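Long-range contacts in peptidase S9 prolyl oligopeptidase catalytic domain-containing protein (Pyrococcus horikoshii, PDB 4HXF), which probably cleaves peptides as a serine protease of the acylaminoacyl peptidase type, working as a self-compartmentalizing hexamer: residues 359-370 with 407-416; 455-463 with 475-484. All coordinates share one frame; numbering follows the deposited sequence. Where two conformers were deposited one is given.

Contact 1: 359-370 with 407-416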
loop_
_atom_site.group_PDB
_atom_site.type_symbol
_atom_site.label_atom_id
_atom_site.label_comp_id
_atom_site.label_asym_id
_atom_site.label_seq_id
_atom_site.Cartn_x
_atom_site.Cartn_y
_atom_site.Cartn_z
ATOM N N ILE A 359 31.597 14.285 58.190
ATOM C CA ILE A 359 32.995 13.842 58.382
ATOM C C ILE A 359 33.773 15.193 58.546
ATOM O O ILE A 359 33.490 15.967 59.487
ATOM C CB ILE A 359 33.522 12.851 57.299
ATOM C CG1 ILE A 359 32.550 11.657 57.119
ATOM C CG2 ILE A 359 34.943 12.320 57.711
ATOM C CD1 ILE A 359 32.992 10.718 55.987
ATOM N N ASP A 360 34.607 15.491 57.565
ATOM C CA ASP A 360 35.463 16.648 57.463
ATOM C C ASP A 360 34.897 17.821 56.653
ATOM O O ASP A 360 35.534 18.799 56.547
ATOM C CB ASP A 360 36.864 16.212 56.880
ATOM C CG ASP A 360 36.798 15.497 55.509
ATOM O OD1 ASP A 360 35.763 14.909 55.172
ATOM O OD2 ASP A 360 37.831 15.493 54.800
ATOM N N LEU A 361 33.669 17.741 56.109
ATOM C CA LEU A 361 33.200 18.772 55.192
ATOM C C LEU A 361 31.863 19.317 55.671
ATOM O O LEU A 361 31.200 18.706 56.448
ATOM C CB LEU A 361 32.982 18.148 53.821
ATOM C CG LEU A 361 34.220 17.670 53.023
ATOM C CD1 LEU A 361 33.869 17.025 51.704
ATOM C CD2 LEU A 361 35.147 18.904 52.876
ATOM N N GLU A 362 31.517 20.466 55.141
ATOM C CA GLU A 362 30.148 21.034 55.217
ATOM C C GLU A 362 29.562 21.017 53.823
ATOM O O GLU A 362 30.224 21.397 52.861
ATOM C CB GLU A 362 30.143 22.427 55.867
ATOM C CG GLU A 362 28.715 22.976 56.084
ATOM C CD GLU A 362 28.671 24.309 56.835
ATOM O OE1 GLU A 362 28.257 25.314 56.206
ATOM O OE2 GLU A 362 29.195 24.336 57.964
ATOM N N LEU A 363 28.333 20.475 53.648
ATOM C CA LEU A 363 27.761 20.191 52.308
ATOM C C LEU A 363 26.381 20.817 52.184
ATOM O O LEU A 363 25.747 21.232 53.202
ATOM C CB LEU A 363 27.568 18.643 52.159
ATOM C CG LEU A 363 28.804 17.764 52.311
ATOM C CD1 LEU A 363 28.425 16.289 51.958
ATOM C CD2 LEU A 363 29.873 18.178 51.420
ATOM N N ASP A 364 25.938 20.888 50.928
ATOM C CA ASP A 364 24.621 21.348 50.573
ATOM C C ASP A 364 23.615 20.200 50.463
ATOM O O ASP A 364 23.890 19.181 49.822
ATOM C CB ASP A 364 24.679 22.032 49.216
ATOM C CG ASP A 364 25.368 23.420 49.279
ATOM O OD1 ASP A 364 25.208 24.185 50.225
ATOM O OD2 ASP A 364 26.028 23.704 48.261
ATOM N N GLY A 365 22.454 20.415 51.106
ATOM C CA GLY A 365 21.282 19.545 50.893
ATOM C C GLY A 365 20.099 20.452 50.610
ATOM O O GLY A 365 20.094 21.689 50.795
ATOM N N TRP A 366 19.095 19.827 50.036
ATOM C CA TRP A 366 17.762 20.412 49.868
ATOM C C TRP A 366 16.625 19.458 50.228
ATOM O O TRP A 366 16.794 18.241 50.127
ATOM C CB TRP A 366 17.493 20.891 48.422
ATOM C CG TRP A 366 18.457 21.940 47.894
ATOM C CD1 TRP A 366 18.253 23.285 47.827
ATOM C CD2 TRP A 366 19.804 21.734 47.367
ATOM N NE1 TRP A 366 19.377 23.961 47.366
ATOM C CE2 TRP A 366 20.329 23.058 47.039
ATOM C CE3 TRP A 366 20.624 20.625 47.177
ATOM C CZ2 TRP A 366 21.563 23.223 46.540
ATOM C CZ3 TRP A 366 21.913 20.823 46.650
ATOM C CH2 TRP A 366 22.340 22.058 46.328
ATOM N N TYR A 367 15.484 20.039 50.614
ATOM C CA TYR A 367 14.303 19.205 50.718
ATOM C C TYR A 367 13.060 19.919 50.373
ATOM O O TYR A 367 13.027 21.144 50.356
ATOM C CB TYR A 367 14.211 18.661 52.146
ATOM C CG TYR A 367 13.838 19.629 53.211
ATOM C CD1 TYR A 367 14.847 20.271 53.973
ATOM C CD2 TYR A 367 12.527 19.836 53.596
ATOM C CE1 TYR A 367 14.539 21.117 54.976
ATOM C CE2 TYR A 367 12.261 20.688 54.650
ATOM C CZ TYR A 367 13.275 21.296 55.335
ATOM O OH TYR A 367 12.955 22.101 56.431
ATOM N N ILE A 368 12.059 19.131 49.980
ATOM C CA ILE A 368 10.727 19.646 49.706
ATOM C C ILE A 368 9.771 19.016 50.675
ATOM O O ILE A 368 9.756 17.812 50.880
ATOM C CB ILE A 368 10.248 19.321 48.277
ATOM C CG1 ILE A 368 11.112 20.007 47.208
ATOM C CG2 ILE A 368 8.773 19.656 48.113
ATOM C CD1 ILE A 368 11.023 19.418 45.808
ATOM N N LYS A 369 8.964 19.868 51.286
ATOM C CA LYS A 369 7.936 19.454 52.280
ATOM C C LYS A 369 6.541 19.460 51.599
ATOM O O LYS A 369 6.163 20.435 50.902
ATOM C CB LYS A 369 7.935 20.369 53.499
ATOM C CG LYS A 369 6.907 19.918 54.514
ATOM C CD LYS A 369 6.873 20.942 55.641
ATOM C CE LYS A 369 6.060 20.477 56.842
ATOM N NZ LYS A 369 6.002 21.417 58.060
ATOM N N PRO A 370 5.846 18.290 51.636
ATOM C CA PRO A 370 4.522 18.198 51.035
ATOM C C PRO A 370 3.482 18.878 51.908
ATOM O O PRO A 370 3.768 19.295 53.035
ATOM C CB PRO A 370 4.298 16.679 51.006
ATOM C CG PRO A 370 4.923 16.233 52.264
ATOM C CD PRO A 370 6.207 17.024 52.309
ATOM N N GLY A 407 2.377 13.709 48.384
ATOM C CA GLY A 407 2.390 13.661 49.844
ATOM C C GLY A 407 3.735 13.152 50.386
ATOM O O GLY A 407 3.814 12.759 51.562
ATOM N N TYR A 408 4.788 13.226 49.571
ATOM C CA TYR A 408 6.131 12.809 50.027
ATOM C C TYR A 408 7.087 13.978 50.274
ATOM O O TYR A 408 7.107 14.927 49.506
ATOM C CB TYR A 408 6.846 11.851 49.054
ATOM C CG TYR A 408 6.158 10.559 48.671
ATOM C CD1 TYR A 408 5.066 10.520 47.796
ATOM C CD2 TYR A 408 6.561 9.355 49.245
ATOM C CE1 TYR A 408 4.386 9.355 47.496
ATOM C CE2 TYR A 408 5.866 8.173 48.927
ATOM C CZ TYR A 408 4.855 8.172 48.059
ATOM O OH TYR A 408 4.217 7.001 47.746
ATOM N N TYR A 409 7.822 13.890 51.366
ATOM C CA TYR A 409 9.060 14.664 51.471
ATOM C C TYR A 409 10.009 14.186 50.385
ATOM O O TYR A 409 10.114 12.992 50.113
ATOM C CB TYR A 409 9.762 14.459 52.810
ATOM C CG TYR A 409 9.225 15.323 53.947
ATOM C CD1 TYR A 409 8.246 14.819 54.798
ATOM C CD2 TYR A 409 9.725 16.605 54.172
ATOM C CE1 TYR A 409 7.825 15.549 55.912
ATOM C CE2 TYR A 409 9.291 17.351 55.247
ATOM C CZ TYR A 409 8.336 16.806 56.109
ATOM O OH TYR A 409 7.975 17.639 57.191
ATOM N N ILE A 410 10.775 15.107 49.853
ATOM C CA ILE A 410 11.839 14.832 48.886
ATOM C C ILE A 410 13.124 15.409 49.518
ATOM O O ILE A 410 13.134 16.563 50.022
ATOM C CB ILE A 410 11.581 15.611 47.579
ATOM C CG1 ILE A 410 10.126 15.416 47.079
ATOM C CG2 ILE A 410 12.605 15.290 46.510
ATOM C CD1 ILE A 410 9.732 13.945 46.791
ATOM N N VAL A 411 14.158 14.573 49.537
ATOM C CA VAL A 411 15.439 15.022 50.108
ATOM C C VAL A 411 16.559 14.633 49.177
ATOM O O VAL A 411 16.600 13.558 48.625
ATOM C CB VAL A 411 15.670 14.528 51.545
ATOM C CG1 VAL A 411 15.738 13.085 51.705
ATOM C CG2 VAL A 411 16.981 15.181 52.146
ATOM N N TYR A 412 17.519 15.514 49.023
ATOM C CA TYR A 412 18.626 15.266 48.089
ATOM C C TYR A 412 19.854 16.188 48.414
ATOM O O TYR A 412 19.677 17.320 48.910
ATOM C CB TYR A 412 18.166 15.485 46.659
ATOM C CG TYR A 412 17.587 16.844 46.246
ATOM C CD1 TYR A 412 16.237 17.131 46.335
ATOM C CD2 TYR A 412 18.404 17.835 45.792
ATOM C CE1 TYR A 412 15.789 18.367 45.970
ATOM C CE2 TYR A 412 17.894 19.087 45.354
ATOM C CZ TYR A 412 16.554 19.281 45.445
ATOM O OH TYR A 412 16.132 20.539 45.016
ATOM N N VAL A 413 21.061 15.633 48.231
ATOM C CA VAL A 413 22.264 16.404 48.581
ATOM C C VAL A 413 23.263 16.324 47.454
ATOM O O VAL A 413 23.156 15.503 46.542
ATOM C CB VAL A 413 22.921 15.888 49.923
ATOM C CG1 VAL A 413 21.777 15.767 51.018
ATOM C CG2 VAL A 413 23.706 14.496 49.726
ATOM N N ASN A 414 24.331 17.151 47.595
ATOM C CA ASN A 414 25.498 17.012 46.701
ATOM C C ASN A 414 26.667 16.416 47.511
ATOM O O ASN A 414 27.409 17.146 48.210
ATOM C CB ASN A 414 25.869 18.368 46.111
ATOM C CG ASN A 414 25.010 18.758 44.922
ATOM O OD1 ASN A 414 24.582 17.873 44.160
ATOM N ND2 ASN A 414 24.786 20.096 44.691
ATOM N N PRO A 415 26.834 15.095 47.461
ATOM C CA PRO A 415 27.931 14.509 48.278
ATOM C C PRO A 415 29.257 14.840 47.623
ATOM O O PRO A 415 29.303 15.285 46.433
ATOM C CB PRO A 415 27.681 13.005 48.171
ATOM C CG PRO A 415 26.869 12.857 46.964
ATOM C CD PRO A 415 26.019 14.093 46.729
ATOM N N ARG A 416 30.360 14.621 48.316
ATOM C CA ARG A 416 31.644 14.699 47.641
ATOM C C ARG A 416 31.689 13.764 46.439
ATOM O O ARG A 416 31.028 12.731 46.337
ATOM C CB ARG A 416 32.783 14.370 48.649
ATOM C CG ARG A 416 32.938 12.840 48.993
ATOM C CD ARG A 416 33.781 12.687 50.259
ATOM N NE ARG A 416 33.029 13.193 51.401
ATOM C CZ ARG A 416 33.531 13.656 52.510
ATOM N NH1 ARG A 416 34.852 13.630 52.745
ATOM N NH2 ARG A 416 32.749 14.114 53.442
HETATM O O HOH W 1 27.629 19.845 48.896
#

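Contact 2: 455-463 with 475-484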
loop_
_atom_site.group_PDB
_atom_site.type_symbol
_atom_site.label_atom_id
_atom_site.label_comp_id
_atom_site.label_asym_id
_atom_site.label_seq_id
_atom_site.Cartn_x
_atom_site.Cartn_y
_atom_site.Cartn_z
ATOM N N ALA A 455 8.679 14.349 59.166
ATOM C CA ALA A 455 9.238 13.383 58.248
ATOM C C ALA A 455 9.238 12.052 59.013
ATOM O O ALA A 455 9.693 11.994 60.143
ATOM C CB ALA A 455 10.654 13.809 57.796
ATOM N N ASP A 456 8.579 11.037 58.436
ATOM C CA ASP A 456 8.446 9.712 59.053
ATOM C C ASP A 456 9.686 8.869 58.841
ATOM O O ASP A 456 9.896 8.335 57.731
ATOM C CB ASP A 456 7.253 8.983 58.452
ATOM C CG ASP A 456 6.860 7.739 59.207
ATOM O OD1 ASP A 456 7.619 7.289 60.078
ATOM O OD2 ASP A 456 5.732 7.267 59.015
ATOM N N ARG A 457 10.507 8.777 59.895
ATOM C CA ARG A 457 11.733 8.017 59.861
ATOM C C ARG A 457 11.514 6.565 59.538
ATOM O O ARG A 457 12.460 5.911 59.132
ATOM C CB ARG A 457 12.455 8.100 61.234
ATOM C CG ARG A 457 12.966 9.437 61.690
ATOM C CD ARG A 457 13.356 9.412 63.185
ATOM N NE ARG A 457 14.237 10.527 63.570
ATOM C CZ ARG A 457 13.859 11.804 63.623
ATOM N NH1 ARG A 457 14.744 12.757 63.964
ATOM N NH2 ARG A 457 12.610 12.141 63.319
ATOM N N GLU A 458 10.311 6.032 59.760
ATOM C CA GLU A 458 9.996 4.684 59.472
ATOM C C GLU A 458 9.553 4.449 58.017
ATOM O O GLU A 458 9.326 3.320 57.612
ATOM C CB GLU A 458 8.918 4.148 60.456
ATOM C CG GLU A 458 9.507 4.037 61.873
ATOM C CD GLU A 458 10.835 3.200 61.954
ATOM O OE1 GLU A 458 10.967 2.043 61.334
ATOM O OE2 GLU A 458 11.802 3.749 62.603
ATOM N N ARG A 459 9.443 5.514 57.205
ATOM C CA ARG A 459 9.079 5.329 55.788
ATOM C C ARG A 459 9.974 6.215 54.916
ATOM O O ARG A 459 9.503 7.146 54.239
ATOM C CB ARG A 459 7.605 5.663 55.553
ATOM C CG ARG A 459 6.602 4.653 56.205
ATOM C CD ARG A 459 5.176 5.055 55.815
ATOM N NE ARG A 459 4.811 6.277 56.516
ATOM C CZ ARG A 459 3.859 7.115 56.151
ATOM N NH1 ARG A 459 3.098 6.885 55.101
ATOM N NH2 ARG A 459 3.643 8.177 56.887
ATOM N N ILE A 460 11.260 5.845 54.872
ATOM C CA ILE A 460 12.255 6.497 54.007
ATOM C C ILE A 460 12.632 5.562 52.870
ATOM O O ILE A 460 13.004 4.418 53.135
ATOM C CB ILE A 460 13.515 6.861 54.762
ATOM C CG1 ILE A 460 13.136 7.722 56.011
ATOM C CG2 ILE A 460 14.475 7.675 53.812
ATOM C CD1 ILE A 460 14.381 8.057 56.894
ATOM N N GLY A 461 12.509 6.036 51.641
ATOM C CA GLY A 461 12.927 5.276 50.470
ATOM C C GLY A 461 14.052 6.016 49.784
ATOM O O GLY A 461 14.388 7.178 50.148
ATOM N N ILE A 462 14.656 5.398 48.795
ATOM C CA ILE A 462 15.770 5.938 48.074
ATOM C C ILE A 462 15.721 5.546 46.629
ATOM O O ILE A 462 15.212 4.467 46.239
ATOM C CB ILE A 462 17.107 5.507 48.705
ATOM C CG1 ILE A 462 18.281 6.239 48.085
ATOM C CG2 ILE A 462 17.240 3.945 48.762
ATOM C CD1 ILE A 462 19.584 6.091 48.920
ATOM N N THR A 463 16.051 6.484 45.761
ATOM C CA THR A 463 16.067 6.238 44.321
ATOM C C THR A 463 17.183 7.023 43.609
ATOM O O THR A 463 17.599 8.066 44.107
ATOM C CB THR A 463 14.702 6.600 43.684
ATOM O OG1 THR A 463 14.636 6.220 42.302
ATOM C CG2 THR A 463 14.336 8.146 43.826
ATOM N N ALA A 475 23.022 1.370 49.027
ATOM C CA ALA A 475 22.327 1.750 50.241
ATOM C C ALA A 475 21.483 0.588 50.803
ATOM O O ALA A 475 21.467 0.311 52.031
ATOM C CB ALA A 475 21.391 2.922 49.954
ATOM N N LEU A 476 20.855 -0.153 49.889
ATOM C CA LEU A 476 19.986 -1.249 50.375
ATOM C C LEU A 476 20.823 -2.418 50.848
ATOM O O LEU A 476 20.387 -3.239 51.662
ATOM C CB LEU A 476 19.036 -1.730 49.280
ATOM C CG LEU A 476 17.680 -1.034 49.258
ATOM C CD1 LEU A 476 17.612 0.447 49.467
ATOM C CD2 LEU A 476 16.784 -1.632 48.121
ATOM N N THR A 477 22.069 -2.482 50.397
ATOM C CA THR A 477 22.980 -3.513 50.873
ATOM C C THR A 477 23.779 -3.120 52.108
ATOM O O THR A 477 24.314 -3.959 52.825
ATOM C CB THR A 477 24.037 -3.978 49.844
ATOM O OG1 THR A 477 24.983 -2.949 49.588
ATOM C CG2 THR A 477 23.452 -4.554 48.539
ATOM N N GLN A 478 23.843 -1.791 52.440
ATOM C CA GLN A 478 24.730 -1.353 53.504
ATOM C C GLN A 478 23.990 -0.709 54.676
ATOM O O GLN A 478 24.620 -0.439 55.698
ATOM C CB GLN A 478 25.685 -0.318 52.948
ATOM C CG GLN A 478 26.603 -0.813 51.818
ATOM C CD GLN A 478 27.449 -1.984 52.235
ATOM O OE1 GLN A 478 27.989 -2.024 53.362
ATOM N NE2 GLN A 478 27.636 -2.950 51.281
ATOM N N SER A 479 22.701 -0.460 54.563
ATOM C CA SER A 479 21.981 0.220 55.607
ATOM C C SER A 479 20.641 -0.457 55.765
ATOM O O SER A 479 20.115 -1.049 54.802
ATOM C CB SER A 479 21.732 1.631 55.157
ATOM O OG SER A 479 20.924 2.462 55.997
ATOM N N ASP A 480 20.114 -0.368 56.949
ATOM C CA ASP A 480 18.779 -0.836 57.201
ATOM C C ASP A 480 17.798 0.343 57.307
ATOM O O ASP A 480 16.641 0.162 57.687
ATOM C CB ASP A 480 18.738 -1.702 58.497
ATOM C CG ASP A 480 19.614 -2.966 58.422
ATOM O OD1 ASP A 480 19.701 -3.601 57.354
ATOM O OD2 ASP A 480 20.197 -3.330 59.490
ATOM N N LEU A 481 18.226 1.547 56.952
ATOM C CA LEU A 481 17.361 2.683 57.062
ATOM C C LEU A 481 16.183 2.691 56.099
ATOM O O LEU A 481 15.134 3.150 56.438
ATOM C CB LEU A 481 18.209 3.983 56.847
ATOM C CG LEU A 481 17.521 5.348 57.003
ATOM C CD1 LEU A 481 16.903 5.460 58.414
ATOM C CD2 LEU A 481 18.585 6.440 56.702
ATOM N N PHE A 482 16.364 2.175 54.879
ATOM C CA PHE A 482 15.419 2.357 53.789
ATOM C C PHE A 482 14.393 1.255 53.664
ATOM O O PHE A 482 14.686 0.078 53.889
ATOM C CB PHE A 482 16.165 2.516 52.472
ATOM C CG PHE A 482 17.188 3.600 52.509
ATOM C CD1 PHE A 482 18.508 3.338 52.795
ATOM C CD2 PHE A 482 16.809 4.907 52.356
ATOM C CE1 PHE A 482 19.456 4.297 52.914
ATOM C CE2 PHE A 482 17.768 5.888 52.510
ATOM C CZ PHE A 482 19.069 5.620 52.784
ATOM N N LYS A 483 13.160 1.668 53.365
ATOM C CA LYS A 483 12.007 0.741 53.330
ATOM C C LYS A 483 11.712 0.229 51.890
ATOM O O LYS A 483 10.976 -0.717 51.714
ATOM C CB LYS A 483 10.819 1.419 53.902
ATOM C CG LYS A 483 10.967 1.630 55.419
ATOM C CD LYS A 483 11.293 0.348 56.198
ATOM C CE LYS A 483 11.142 0.595 57.715
ATOM N NZ LYS A 483 12.184 1.594 58.160
ATOM N N ALA A 484 12.231 0.927 50.899
ATOM C CA ALA A 484 12.031 0.680 49.461
ATOM C C ALA A 484 13.079 1.380 48.680
ATOM O O ALA A 484 13.533 2.441 49.059
ATOM C CB ALA A 484 10.645 1.208 49.032
HETATM O O HOH W 2 12.645 4.212 56.940
#

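Contact 1: 359-370 with 407-416
Strands 361-368 and 409-413 are antiparallel neighbours in the mixed sheet of the alpha/beta-hydrolase domain, and Trp366 and Tyr412 form a hydrogen-bonded pair between them. Trp366 N donates to Tyr412 O at 2.8 Å. Ile368 and Ile410 form the next such pair. Between them Tyr367 faces Val411, on the other side of the sheet. The Tyr412 ring leans over strand 361-368, its CG set between the backbone N and the carbonyl carbon (chi1 58°). Its face thereby takes up Trp366 CB, 3.8 Å from the ring centroid, in a CH-pi contact. The two aromatic planes are nearly parallel but slid apart and barely overlap. Asn414 ND2 sits at the edge of the indole, 3.5 Å from Trp366 CH2.

At one end Pro370 CD lies over the centre of the Tyr409 ring, 3.9 Å from its centroid. The extended Lys369 chain runs alongside this ring, and Tyr409 OH is hydrogen-bonded to Glu452. With Tyr409 replaced by alanine, Pro370 CD would probably lose its ring face and Glu452 this phenol partner.

At the other end Arg416 NH1 meets the syn lone pair of Asp360 OD1 at 2.9 Å, in a nearly straight, salt-bridging hydrogen bond. Leu361 CD1 covers one guanidinium face, 3.5 Å from Arg416 CZ. Arg416 NH2 also pairs with Asp440, so two carboxylates hold the group. Where the strands part, a water links Asp364 N to Asn414 O. Strand 409-413 also runs parallel to strand 378-384, and this change from antiparallel to parallel neighbours is characteristic of the alpha/beta-hydrolase sheet.

Contact 2: 455-463 with 475-484
The Phe482 ring carries Ile462 CG2 over one face and Leu481 CB over the opposite one, both offset toward the rim. The CH-pi contact puts Ile462 CG2 4.0 Å from the ring centroid. Ile460 CG2 approaches the ring obliquely, 3.9 Å from Phe482 CD2. Ile462 has CG1 anti to its backbone N (chi1 -171°), and this branch carries CD1 to the methyl of Ala475. The other branch, CG2, also meets Leu476 CD1 at 3.6 Å, the two side chains sliding past each other in opposite directions. One isoleucine thus touches both the end of the helix and the loop that follows. Nearer the surface, Ile460 CD1 packs on Leu481 CD1.

Ile460 O accepts from Lys483 N at 2.8 Å in a nearly straight bond; Ile462 N to Ala484 O is a longer, more bent one. Lys483 bends at chi2 and chi4, and its aliphatic part passes over Glu458 O. Lys483 NZ makes a weak salt bridge to Glu458 OE1 at 3.4 Å. A water joins four groups here: it donates to Arg457 O and Leu481 O and accepts from Ile460 N and Lys483 NZ. It ties the turn at 456-459 to the loop before Ala484.

That turn is a type I turn, with an Asx turn at Asp456. Arg459 NE and NH2 both grip Asp456 OD2, side-on, with NE at 2.8 Å. Contact 2 packs the start of strand 460-465 against the end of helix 467-478 and the loop to strand 484-488, within a right-handed beta-alpha-beta crossover. In alpha/beta hydrolases this unit carries the nucleophile elbow, here probably with Ser466 as the nucleophile.

Overall arrangement
Both contacts belong to the eight-stranded sheet of the hydrolase domain, and strand 378-384 lies between them, pairing with 409-413 on one side and 460-465 on the other. They touch where Tyr409 packs on Ala455. Contact 1 is mostly buried and joins neighbouring antiparallel strands, so regular backbone bonds and aromatic packing dominate. Its ion pair sits at one end, beside helix 436-451. Contact 2 is smaller and only partly buried. It joins a strand to a helix end and the following loop, with few backbone bonds, an aliphatic cluster round one phenylalanine, and a water and a weak ion pair toward the surface.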